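Local coordinates for protein glycosyltransferase Gtf1 (Streptococcus pneumoniae, PDB 4PQG) that belongs to the GT-B class of glycosyltransferases, carries an extended beta-sheet domain, and holds uridine-5'-diphosphate in a pocket, at residues A[361-367]-A[386-392]; A[344-349]-A[456-462]. One frame throughout, in Å; residues are numbered along the deposited sequence.

Interaction 1 of 2, residues A[361-367]-A[386-392]. With UDP (uridine-5'-diphosphate), chain C.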
ATOM      1  N   THR A 361     -16.777  23.140  -3.934  1.00 27.79           N
ATOM      2  CA  THR A 361     -15.420  22.878  -3.426  1.00 26.45           C
ATOM      3  C   THR A 361     -14.966  21.463  -3.790  1.00 24.91           C
ATOM      4  O   THR A 361     -15.787  20.607  -4.093  1.00 25.80           O
ATOM      5  CB  THR A 361     -15.294  23.060  -1.913  1.00 25.61           C
ATOM      6  OG1 THR A 361     -16.338  22.317  -1.271  1.00 25.86           O
ATOM      7  CG2 THR A 361     -15.360  24.552  -1.531  1.00 27.03           C
ATOM      8  N   PHE A 362     -13.654  21.240  -3.753  1.00 24.13           N
ATOM      9  CA  PHE A 362     -13.042  19.985  -4.199  1.00 23.59           C
ATOM     10  C   PHE A 362     -11.832  19.721  -3.328  1.00 22.62           C
ATOM     11  O   PHE A 362     -10.837  20.416  -3.445  1.00 22.40           O
ATOM     12  CB  PHE A 362     -12.620  20.084  -5.682  1.00 23.34           C
ATOM     13  CG  PHE A 362     -11.995  18.822  -6.250  1.00 23.35           C
ATOM     14  CD1 PHE A 362     -12.358  17.552  -5.785  1.00 23.53           C
ATOM     15  CD2 PHE A 362     -11.073  18.903  -7.291  1.00 23.16           C
ATOM     16  CE1 PHE A 362     -11.792  16.398  -6.332  1.00 22.90           C
ATOM     17  CE2 PHE A 362     -10.516  17.755  -7.839  1.00 22.72           C
ATOM     18  CZ  PHE A 362     -10.875  16.500  -7.357  1.00 22.35           C
ATOM     19  N   ASP A 363     -11.950  18.737  -2.434  1.00 23.43           N
ATOM     20  CA  ASP A 363     -10.838  18.304  -1.582  1.00 23.31           C
ATOM     21  C   ASP A 363     -10.184  17.056  -2.146  1.00 21.97           C
ATOM     22  O   ASP A 363     -10.871  16.107  -2.539  1.00 21.50           O
ATOM     23  CB  ASP A 363     -11.315  18.079  -0.138  1.00 23.71           C
ATOM     24  CG  ASP A 363     -11.485  19.385   0.632  1.00 26.04           C
ATOM     25  OD1 ASP A 363     -10.929  20.431   0.202  1.00 24.27           O
ATOM     26  OD2 ASP A 363     -12.172  19.361   1.676  1.00 27.82           O
ATOM     27  N   ILE A 364      -8.852  17.081  -2.197  1.00 22.68           N
ATOM     28  CA  ILE A 364      -8.054  16.014  -2.803  1.00 22.14           C
ATOM     29  C   ILE A 364      -7.193  15.337  -1.733  1.00 22.36           C
ATOM     30  O   ILE A 364      -6.266  15.944  -1.202  1.00 24.25           O
ATOM     31  CB  ILE A 364      -7.171  16.553  -3.968  1.00 22.09           C
ATOM     32  CG1 ILE A 364      -8.041  17.115  -5.102  1.00 22.16           C
ATOM     33  CG2 ILE A 364      -6.262  15.465  -4.520  1.00 20.75           C
ATOM     34  CD1 ILE A 364      -7.279  17.968  -6.114  1.00 21.38           C
ATOM     35  N   TYR A 365      -7.522  14.090  -1.418  1.00 22.41           N
ATOM     36  CA  TYR A 365      -6.802  13.301  -0.407  1.00 23.41           C
ATOM     37  C   TYR A 365      -5.801  12.357  -1.066  1.00 23.11           C
ATOM     38  O   TYR A 365      -6.066  11.816  -2.129  1.00 23.91           O
ATOM     39  CB  TYR A 365      -7.789  12.499   0.436  1.00 23.23           C
ATOM     40  CG  TYR A 365      -8.626  13.374   1.337  1.00 24.69           C
ATOM     41  CD1 TYR A 365      -8.260  13.594   2.662  1.00 25.15           C
ATOM     42  CD2 TYR A 365      -9.770  14.003   0.856  1.00 26.01           C
ATOM     43  CE1 TYR A 365      -9.010  14.405   3.488  1.00 25.70           C
ATOM     44  CE2 TYR A 365     -10.534  14.818   1.676  1.00 26.77           C
ATOM     45  CZ  TYR A 365     -10.145  15.022   2.985  1.00 26.63           C
ATOM     46  OH  TYR A 365     -10.905  15.833   3.793  1.00 28.53           O
ATOM     47  N   GLY A 366      -4.650  12.186  -0.433  1.00 22.60           N
ATOM     48  CA  GLY A 366      -3.607  11.292  -0.940  1.00 22.32           C
ATOM     49  C   GLY A 366      -2.259  11.983  -1.061  1.00 21.36           C
ATOM     50  O   GLY A 366      -2.146  13.182  -0.805  1.00 21.28           O
ATOM     51  N   SER A 367      -1.237  11.218  -1.436  1.00 20.56           N
ATOM     52  CA  SER A 367       0.110  11.749  -1.646  1.00 20.96           C
ATOM     53  C   SER A 367       0.664  11.211  -2.938  1.00 19.61           C
ATOM     54  O   SER A 367       0.210  10.185  -3.429  1.00 18.67           O
ATOM     55  CB  SER A 367       1.052  11.348  -0.511  1.00 22.09           C
ATOM     56  OG  SER A 367       0.524  11.797   0.713  1.00 27.71           O
ATOM     57  N   TYR A 386     -11.060  27.147  -3.034  1.00 32.61           N
ATOM     58  CA  TYR A 386     -12.065  26.099  -3.231  1.00 31.04           C
ATOM     59  C   TYR A 386     -11.552  24.725  -3.707  1.00 28.12           C
ATOM     60  O   TYR A 386     -12.329  23.759  -3.756  1.00 26.02           O
ATOM     61  CB  TYR A 386     -13.211  26.611  -4.111  1.00 30.58           C
ATOM     62  CG  TYR A 386     -12.917  26.801  -5.589  1.00 30.35           C
ATOM     63  CD1 TYR A 386     -13.278  25.828  -6.515  1.00 31.51           C
ATOM     64  CD2 TYR A 386     -12.335  27.979  -6.070  1.00 32.22           C
ATOM     65  CE1 TYR A 386     -13.035  25.994  -7.873  1.00 31.80           C
ATOM     66  CE2 TYR A 386     -12.094  28.161  -7.433  1.00 31.71           C
ATOM     67  CZ  TYR A 386     -12.449  27.162  -8.326  1.00 31.59           C
ATOM     68  OH  TYR A 386     -12.227  27.315  -9.677  1.00 32.53           O
ATOM     69  N   ILE A 387     -10.272  24.652  -4.075  1.00 28.19           N
ATOM     70  CA  ILE A 387      -9.607  23.373  -4.386  1.00 27.48           C
ATOM     71  C   ILE A 387      -8.349  23.234  -3.522  1.00 28.87           C
ATOM     72  O   ILE A 387      -7.450  24.096  -3.573  1.00 27.48           O
ATOM     73  CB  ILE A 387      -9.251  23.221  -5.889  1.00 26.10           C
ATOM     74  CG1 ILE A 387     -10.491  23.440  -6.764  1.00 26.32           C
ATOM     75  CG2 ILE A 387      -8.685  21.825  -6.175  1.00 25.76           C
ATOM     76  CD1 ILE A 387     -10.219  23.560  -8.252  1.00 26.02           C
ATOM     77  N   GLN A 388      -8.298  22.160  -2.724  1.00 27.98           N
ATOM     78  CA  GLN A 388      -7.204  21.944  -1.762  1.00 29.73           C
ATOM     79  C   GLN A 388      -6.710  20.489  -1.666  1.00 28.70           C
ATOM     80  O   GLN A 388      -7.488  19.543  -1.786  1.00 27.16           O
ATOM     81  CB  GLN A 388      -7.596  22.449  -0.368  1.00 31.64           C
ATOM     82  CG  GLN A 388      -7.606  23.968  -0.260  1.00 35.20           C
ATOM     83  CD  GLN A 388      -8.400  24.484   0.925  1.00 37.40           C
ATOM     84  OE1 GLN A 388      -8.727  23.735   1.853  1.00 35.47           O
ATOM     85  NE2 GLN A 388      -8.726  25.785   0.893  1.00 38.87           N
ATOM     86  N   LEU A 389      -5.403  20.354  -1.450  1.00 28.86           N
ATOM     87  CA  LEU A 389      -4.742  19.079  -1.215  1.00 28.09           C
ATOM     88  C   LEU A 389      -4.695  18.854   0.282  1.00 25.87           C
ATOM     89  O   LEU A 389      -4.156  19.668   1.031  1.00 26.22           O
ATOM     90  CB  LEU A 389      -3.316  19.099  -1.776  1.00 29.10           C
ATOM     91  CG  LEU A 389      -3.027  18.805  -3.258  1.00 31.27           C
ATOM     92  CD1 LEU A 389      -3.906  19.613  -4.196  1.00 33.52           C
ATOM     93  CD2 LEU A 389      -1.558  19.064  -3.567  1.00 31.04           C
ATOM     94  N   LYS A 390      -5.259  17.742   0.710  1.00 23.82           N
ATOM     95  CA  LYS A 390      -5.404  17.470   2.133  1.00 24.10           C
ATOM     96  C   LYS A 390      -4.330  16.538   2.677  1.00 23.99           C
ATOM     97  O   LYS A 390      -4.231  16.369   3.881  1.00 24.94           O
ATOM     98  CB  LYS A 390      -6.784  16.877   2.415  1.00 23.87           C
ATOM     99  CG  LYS A 390      -7.943  17.731   1.911  1.00 26.24           C
ATOM    100  CD  LYS A 390      -7.986  19.094   2.595  1.00 26.74           C
ATOM    101  CE  LYS A 390      -8.746  18.993   3.905  1.00 28.61           C
ATOM    102  NZ  LYS A 390      -8.496  20.194   4.758  1.00 32.30           N
ATOM    103  N   GLY A 391      -3.535  15.932   1.798  1.00 23.02           N
ATOM    104  CA  GLY A 391      -2.546  14.940   2.238  1.00 22.37           C
ATOM    105  C   GLY A 391      -3.177  13.567   2.347  1.00 21.22           C
ATOM    106  O   GLY A 391      -4.365  13.398   2.064  1.00 21.54           O
ATOM    107  N   HIS A 392      -2.383  12.579   2.752  1.00 21.27           N
ATOM    108  CA  HIS A 392      -2.887  11.215   2.946  1.00 21.30           C
ATOM    109  C   HIS A 392      -3.481  11.162   4.316  1.00 23.28           C
ATOM    110  O   HIS A 392      -2.806  11.491   5.298  1.00 24.96           O
ATOM    111  CB  HIS A 392      -1.748  10.204   2.808  1.00 20.14           C
ATOM    112  CG  HIS A 392      -2.212   8.774   2.721  1.00 19.38           C
ATOM    113  ND1 HIS A 392      -2.377   8.136   1.544  1.00 19.18           N
ATOM    114  CD2 HIS A 392      -2.540   7.852   3.722  1.00 18.55           C
ATOM    115  CE1 HIS A 392      -2.799   6.879   1.768  1.00 18.44           C
ATOM    116  NE2 HIS A 392      -2.900   6.706   3.107  1.00 18.98           N
TER
HETATM  117  N1  UDP C 601      -6.185   6.146   1.181  1.00 17.74           N
HETATM  118  C2  UDP C 601      -6.065   6.690   2.478  1.00 17.57           C
HETATM  119  N3  UDP C 601      -5.908   7.999   2.617  1.00 18.40           N
HETATM  120  C4  UDP C 601      -5.852   8.836   1.572  1.00 18.43           C
HETATM  121  C5  UDP C 601      -5.959   8.338   0.270  1.00 17.87           C
HETATM  122  C6  UDP C 601      -6.134   6.958   0.104  1.00 17.48           C
HETATM  123  O2  UDP C 601      -6.116   5.960   3.499  1.00 16.97           O
HETATM  124  O4  UDP C 601      -5.705  10.059   1.791  1.00 18.20           O
HETATM  125  C1' UDP C 601      -6.399   4.696   1.061  1.00 18.24           C
HETATM  126  C2' UDP C 601      -7.857   4.447   0.684  1.00 18.78           C
HETATM  127  O2' UDP C 601      -8.752   4.394   1.812  1.00 19.01           O
HETATM  128  C3' UDP C 601      -7.835   3.130  -0.073  1.00 19.22           C
HETATM  129  C4' UDP C 601      -6.414   3.049  -0.624  1.00 19.34           C
HETATM  130  O4' UDP C 601      -5.663   4.112  -0.015  1.00 18.83           O
HETATM  131  O3' UDP C 601      -8.058   2.030   0.818  1.00 19.93           O
HETATM  132  C5' UDP C 601      -6.356   3.240  -2.139  1.00 18.70           C
HETATM  133  O5' UDP C 601      -6.884   2.079  -2.757  1.00 18.89           O
HETATM  134  PA  UDP C 601      -7.504   2.125  -4.236  1.00 18.46           P
HETATM  135  O1A UDP C 601      -7.954   0.738  -4.612  1.00 17.49           O
HETATM  136  O2A UDP C 601      -8.519   3.242  -4.245  1.00 18.26           O
HETATM  137  O3A UDP C 601      -6.367   2.731  -5.208  1.00 17.31           O
HETATM  138  PB  UDP C 601      -4.904   2.185  -5.599  1.00 17.10           P
HETATM  139  O1B UDP C 601      -4.810   2.442  -7.086  1.00 16.37           O
HETATM  140  O2B UDP C 601      -3.945   3.005  -4.751  1.00 16.25           O
HETATM  141  O3B UDP C 601      -4.910   0.698  -5.298  1.00 16.83           O
HETATM  142  O   HOH W   1     -11.729  22.835  -0.899  1.00 30.43           O
HETATM  143  O   HOH W   2      -3.589  15.543  -1.035  1.00 22.39           O
HETATM  144  O   HOH W   3      -1.886   8.346  -1.166  1.00 16.00           O
HETATM  145  O   HOH W   4       0.151  13.197   3.574  1.00 29.45           O

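Interaction 2 of 2, residues A[344-349]-A[456-462]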
ATOM      1  N   ASP A 344      -5.468  15.854 -12.373  1.00 20.35           N
ATOM      2  CA  ASP A 344      -5.383  17.149 -13.062  1.00 21.80           C
ATOM      3  C   ASP A 344      -6.601  17.425 -13.934  1.00 21.78           C
ATOM      4  O   ASP A 344      -7.082  18.556 -13.986  1.00 22.48           O
ATOM      5  CB  ASP A 344      -4.076  17.310 -13.844  1.00 22.23           C
ATOM      6  CG  ASP A 344      -3.854  16.202 -14.849  1.00 24.05           C
ATOM      7  OD1 ASP A 344      -3.950  15.021 -14.444  1.00 24.33           O
ATOM      8  OD2 ASP A 344      -3.582  16.512 -16.034  1.00 23.62           O
ATOM      9  N   TRP A 345      -7.115  16.388 -14.593  1.00 22.13           N
ATOM     10  CA  TRP A 345      -8.373  16.493 -15.326  1.00 21.25           C
ATOM     11  C   TRP A 345      -9.517  16.876 -14.434  1.00 21.77           C
ATOM     12  O   TRP A 345     -10.346  17.710 -14.823  1.00 22.48           O
ATOM     13  CB  TRP A 345      -8.687  15.207 -16.088  1.00 21.11           C
ATOM     14  CG  TRP A 345      -7.662  14.827 -17.133  1.00 20.95           C
ATOM     15  CD1 TRP A 345      -6.657  15.622 -17.671  1.00 20.86           C
ATOM     16  CD2 TRP A 345      -7.537  13.538 -17.834  1.00 21.28           C
ATOM     17  NE1 TRP A 345      -5.933  14.930 -18.605  1.00 21.33           N
ATOM     18  CE2 TRP A 345      -6.401  13.680 -18.753  1.00 21.17           C
ATOM     19  CE3 TRP A 345      -8.208  12.322 -17.773  1.00 20.84           C
ATOM     20  CZ2 TRP A 345      -5.982  12.644 -19.575  1.00 20.79           C
ATOM     21  CZ3 TRP A 345      -7.772  11.274 -18.596  1.00 21.98           C
ATOM     22  CH2 TRP A 345      -6.685  11.438 -19.484  1.00 21.91           C
ATOM     23  N   LEU A 346      -9.583  16.299 -13.228  1.00 21.72           N
ATOM     24  CA  LEU A 346     -10.637  16.660 -12.278  1.00 21.80           C
ATOM     25  C   LEU A 346     -10.535  18.108 -11.812  1.00 22.85           C
ATOM     26  O   LEU A 346     -11.562  18.803 -11.694  1.00 23.02           O
ATOM     27  CB  LEU A 346     -10.636  15.742 -11.042  1.00 21.32           C
ATOM     28  CG  LEU A 346     -10.927  14.263 -11.302  1.00 21.18           C
ATOM     29  CD1 LEU A 346     -10.869  13.505  -9.981  1.00 21.16           C
ATOM     30  CD2 LEU A 346     -12.291  14.107 -11.967  1.00 20.21           C
ATOM     31  N   VAL A 347      -9.316  18.555 -11.518  1.00 21.54           N
ATOM     32  CA  VAL A 347      -9.117  19.924 -11.065  1.00 22.86           C
ATOM     33  C   VAL A 347      -9.621  20.913 -12.134  1.00 24.86           C
ATOM     34  O   VAL A 347     -10.419  21.811 -11.823  1.00 24.91           O
ATOM     35  CB  VAL A 347      -7.644  20.211 -10.656  1.00 23.42           C
ATOM     36  CG1 VAL A 347      -7.420  21.696 -10.408  1.00 21.93           C
ATOM     37  CG2 VAL A 347      -7.274  19.431  -9.400  1.00 22.46           C
ATOM     38  N   LYS A 348      -9.185  20.731 -13.383  1.00 24.24           N
ATOM     39  CA  LYS A 348      -9.657  21.564 -14.514  1.00 26.43           C
ATOM     40  C   LYS A 348     -11.180  21.520 -14.747  1.00 26.99           C
ATOM     41  O   LYS A 348     -11.802  22.536 -15.093  1.00 26.36           O
ATOM     42  CB  LYS A 348      -8.902  21.214 -15.795  1.00 26.94           C
ATOM     43  CG  LYS A 348      -7.398  21.412 -15.653  1.00 27.56           C
ATOM     44  CD  LYS A 348      -6.688  21.422 -16.994  1.00 28.31           C
ATOM     45  CE  LYS A 348      -5.233  21.829 -16.824  1.00 28.64           C
ATOM     46  NZ  LYS A 348      -4.619  22.070 -18.160  1.00 32.71           N
ATOM     47  N   ALA A 349     -11.774  20.345 -14.543  1.00 25.69           N
ATOM     48  CA  ALA A 349     -13.218  20.181 -14.626  1.00 25.09           C
ATOM     49  C   ALA A 349     -13.926  20.975 -13.531  1.00 25.81           C
ATOM     50  O   ALA A 349     -14.941  21.647 -13.796  1.00 25.47           O
ATOM     51  CB  ALA A 349     -13.594  18.710 -14.547  1.00 23.76           C
ATOM     52  N   HIS A 456      -7.783  10.852 -25.459  1.00 39.19           N
ATOM     53  CA  HIS A 456      -7.774  11.597 -24.193  1.00 37.02           C
ATOM     54  C   HIS A 456      -7.607  13.088 -24.362  1.00 36.55           C
ATOM     55  O   HIS A 456      -6.695  13.678 -23.783  1.00 35.22           O
ATOM     56  CB  HIS A 456      -6.701  11.047 -23.243  1.00 37.93           C
ATOM     57  CG  HIS A 456      -6.942   9.620 -22.811  1.00 39.96           C
ATOM     58  ND1 HIS A 456      -6.204   8.593 -23.262  1.00 40.33           N
ATOM     59  CD2 HIS A 456      -7.894   9.071 -21.952  1.00 39.78           C
ATOM     60  CE1 HIS A 456      -6.652   7.447 -22.721  1.00 40.48           C
ATOM     61  NE2 HIS A 456      -7.686   7.741 -21.921  1.00 39.54           N
ATOM     62  N   VAL A 457      -8.479  13.709 -25.161  1.00 34.42           N
ATOM     63  CA  VAL A 457      -8.427  15.162 -25.391  1.00 32.72           C
ATOM     64  C   VAL A 457      -8.826  15.903 -24.109  1.00 31.60           C
ATOM     65  O   VAL A 457      -9.970  15.820 -23.663  1.00 30.87           O
ATOM     66  CB  VAL A 457      -9.339  15.605 -26.565  1.00 32.58           C
ATOM     67  CG1 VAL A 457      -9.171  17.095 -26.851  1.00 31.17           C
ATOM     68  CG2 VAL A 457      -9.061  14.774 -27.814  1.00 33.20           C
ATOM     69  N   GLU A 458      -7.874  16.625 -23.530  1.00 32.53           N
ATOM     70  CA  GLU A 458      -8.070  17.319 -22.259  1.00 33.57           C
ATOM     71  C   GLU A 458      -9.262  18.292 -22.236  1.00 33.27           C
ATOM     72  O   GLU A 458     -10.063  18.267 -21.300  1.00 30.24           O
ATOM     73  CB  GLU A 458      -6.787  18.027 -21.834  1.00 34.79           C
ATOM     74  CG  GLU A 458      -6.840  18.581 -20.423  1.00 38.31           C
ATOM     75  CD  GLU A 458      -5.711  19.548 -20.122  1.00 42.41           C
ATOM     76  OE1 GLU A 458      -5.719  20.677 -20.664  1.00 45.75           O
ATOM     77  OE2 GLU A 458      -4.819  19.185 -19.331  1.00 43.71           O
ATOM     78  N   ASP A 459      -9.396  19.132 -23.259  1.00 32.83           N
ATOM     79  CA  ASP A 459     -10.553  20.045 -23.336  1.00 33.64           C
ATOM     80  C   ASP A 459     -11.915  19.347 -23.296  1.00 30.79           C
ATOM     81  O   ASP A 459     -12.827  19.823 -22.620  1.00 29.27           O
ATOM     82  CB  ASP A 459     -10.481  20.912 -24.591  1.00 38.47           C
ATOM     83  CG  ASP A 459      -9.324  21.892 -24.566  1.00 42.06           C
ATOM     84  OD1 ASP A 459      -8.804  22.220 -23.473  1.00 46.71           O
ATOM     85  OD2 ASP A 459      -8.940  22.346 -25.660  1.00 45.02           O
ATOM     86  N   GLN A 460     -12.051  18.245 -24.040  1.00 29.54           N
ATOM     87  CA  GLN A 460     -13.270  17.422 -24.050  1.00 29.85           C
ATOM     88  C   GLN A 460     -13.544  16.798 -22.691  1.00 27.36           C
ATOM     89  O   GLN A 460     -14.687  16.777 -22.227  1.00 25.44           O
ATOM     90  CB  GLN A 460     -13.155  16.279 -25.059  1.00 32.68           C
ATOM     91  CG  GLN A 460     -13.948  16.473 -26.331  1.00 38.79           C
ATOM     92  CD  GLN A 460     -13.319  17.513 -27.225  1.00 41.61           C
ATOM     93  OE1 GLN A 460     -12.421  17.205 -28.025  1.00 44.75           O
ATOM     94  NE2 GLN A 460     -13.779  18.760 -27.095  1.00 40.51           N
ATOM     95  N   ILE A 461     -12.492  16.272 -22.071  1.00 25.48           N
ATOM     96  CA  ILE A 461     -12.612  15.630 -20.762  1.00 23.39           C
ATOM     97  C   ILE A 461     -13.103  16.613 -19.703  1.00 23.11           C
ATOM     98  O   ILE A 461     -14.074  16.329 -19.006  1.00 23.55           O
ATOM     99  CB  ILE A 461     -11.287  14.983 -20.321  1.00 22.88           C
ATOM    100  CG1 ILE A 461     -10.980  13.766 -21.205  1.00 22.19           C
ATOM    101  CG2 ILE A 461     -11.333  14.605 -18.836  1.00 21.98           C
ATOM    102  CD1 ILE A 461      -9.503  13.396 -21.213  1.00 23.08           C
ATOM    103  N   LYS A 462     -12.448  17.763 -19.585  1.00 23.69           N
ATOM    104  CA  LYS A 462     -12.828  18.735 -18.566  1.00 27.15           C
ATOM    105  C   LYS A 462     -14.254  19.241 -18.782  1.00 27.68           C
ATOM    106  O   LYS A 462     -14.988  19.474 -17.819  1.00 27.04           O
ATOM    107  CB  LYS A 462     -11.817  19.886 -18.479  1.00 30.46           C
ATOM    108  CG  LYS A 462     -12.184  21.161 -19.211  1.00 32.75           C
ATOM    109  CD  LYS A 462     -11.009  22.122 -19.235  1.00 34.70           C
ATOM    110  CE  LYS A 462     -11.248  23.219 -20.261  1.00 35.92           C
ATOM    111  NZ  LYS A 462      -9.955  23.767 -20.756  1.00 38.77           N
TER

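Interaction 1 of 2, residues A[361-367]-A[386-392]
Bent at its second and third torsions (chi2 -63°, chi3 -85°), the chain of K390 folds alongside the ring of Y365, and both side chains run the same way. K390 CB sits over one face of that ring, 3.7 Å from its centroid, in a CH-pi contact, and the rest of the chain passes on toward the carboxylate of D363. Because D363 OD2 and K390 NZ remain 4.9 Å apart, any attraction there acts at longer range; the hydroxyl of Y402 instead bonds both D363 OD2 and Y365 OH. F362, I364, I387 and L389 make an apolar layer on the other side of the sheet, where I364 CD1 packs 4.1 Å from I387 CG2. Between these layers the strands pair in parallel: F362 and I364 each give N and O to residues 386-390, and K390 N meets I364 O at 2.8 Å in an almost straight bond. Beyond Y365, G366 N hydrogen-bonds to G391 O, 2.8 Å away, from above the carbonyl plane. H392, its CG anti to the backbone N (chi1 -169°), lays a ring face against the uracil, UDP N3 lying 3.3 Å above its centre. Backbone bonds and apolar packing thus hold the strand pair, a water joining I364 O, G366 O and G391 N at its end, while Y27 at NE2 and another water at ND1 fix the imidazole's rotation, one face turned to the uracil.

Interaction 2 of 2, residues A[344-349]-A[456-462]
The indole of W345 is the surface against which the start of helix 458-474 and the residues leading into it are laid. I461 places CD1 over one face of the six-membered ring, 3.6 Å from its centroid and almost on the ring normal, a CH-pi contact; CG2 of the same isoleucine packs on W345 CB. The imidazole of H456 comes close with W345 CH2 and H456 CD2 3.6 Å apart; its plane is tilted 25° from the indole, yet the rings are slid so far that they barely overlap. E458 passes the pyrrole side, CG near W345 CD1, and turns its carboxylate nearly perpendicular to the indole, at 84°. K348, extended beyond CG, meets that glutamate at about a right angle and sets NZ 3.1 Å from both E458 OE1 and E458 OE2, a forked salt bridge whose two hydrogen bonds are weak. D344 OD2 lies 4.4 Å from E458 OE2, so the lysine probably also offsets some repulsion between the acids. Farther along, A349 CB rests 3.6 Å from K462 O, while K462 NZ turns back to a weak salt bridge with D459. The helix segments cross at -62°. H342 stacks on W345, L346 and A349 touch Y465 further along helix 458-474, and V347 touches strand 361-365 and helix 371-380, placing helix 343-353 between the parallel sheet and helix 458-474.

How the interactions relate
Read from the N terminus, the chain runs from helix 343-353 into strand 361-365, through helix 371-380 to strand 387-391, where interaction 1 closes a short loop and completes a beta-alpha-beta unit at one edge of the six-stranded parallel sheet. It then continues through strands 404-406, 428-431 and 447-450 before helix 458-474 returns to helix 343-353, so interaction 2 closes a much longer loop with interaction 1 nested inside it. Their centres lie about 17 Å apart, but the contacts touch through helix 343-353: V347 CG2 packs 3.6 Å from I364 CD1, and L346 CB lies 3.8 Å from F362 CZ. Interaction 1 joins neighbouring strands; interaction 2 joins helix 343-353, which packs on them, to helix 458-474.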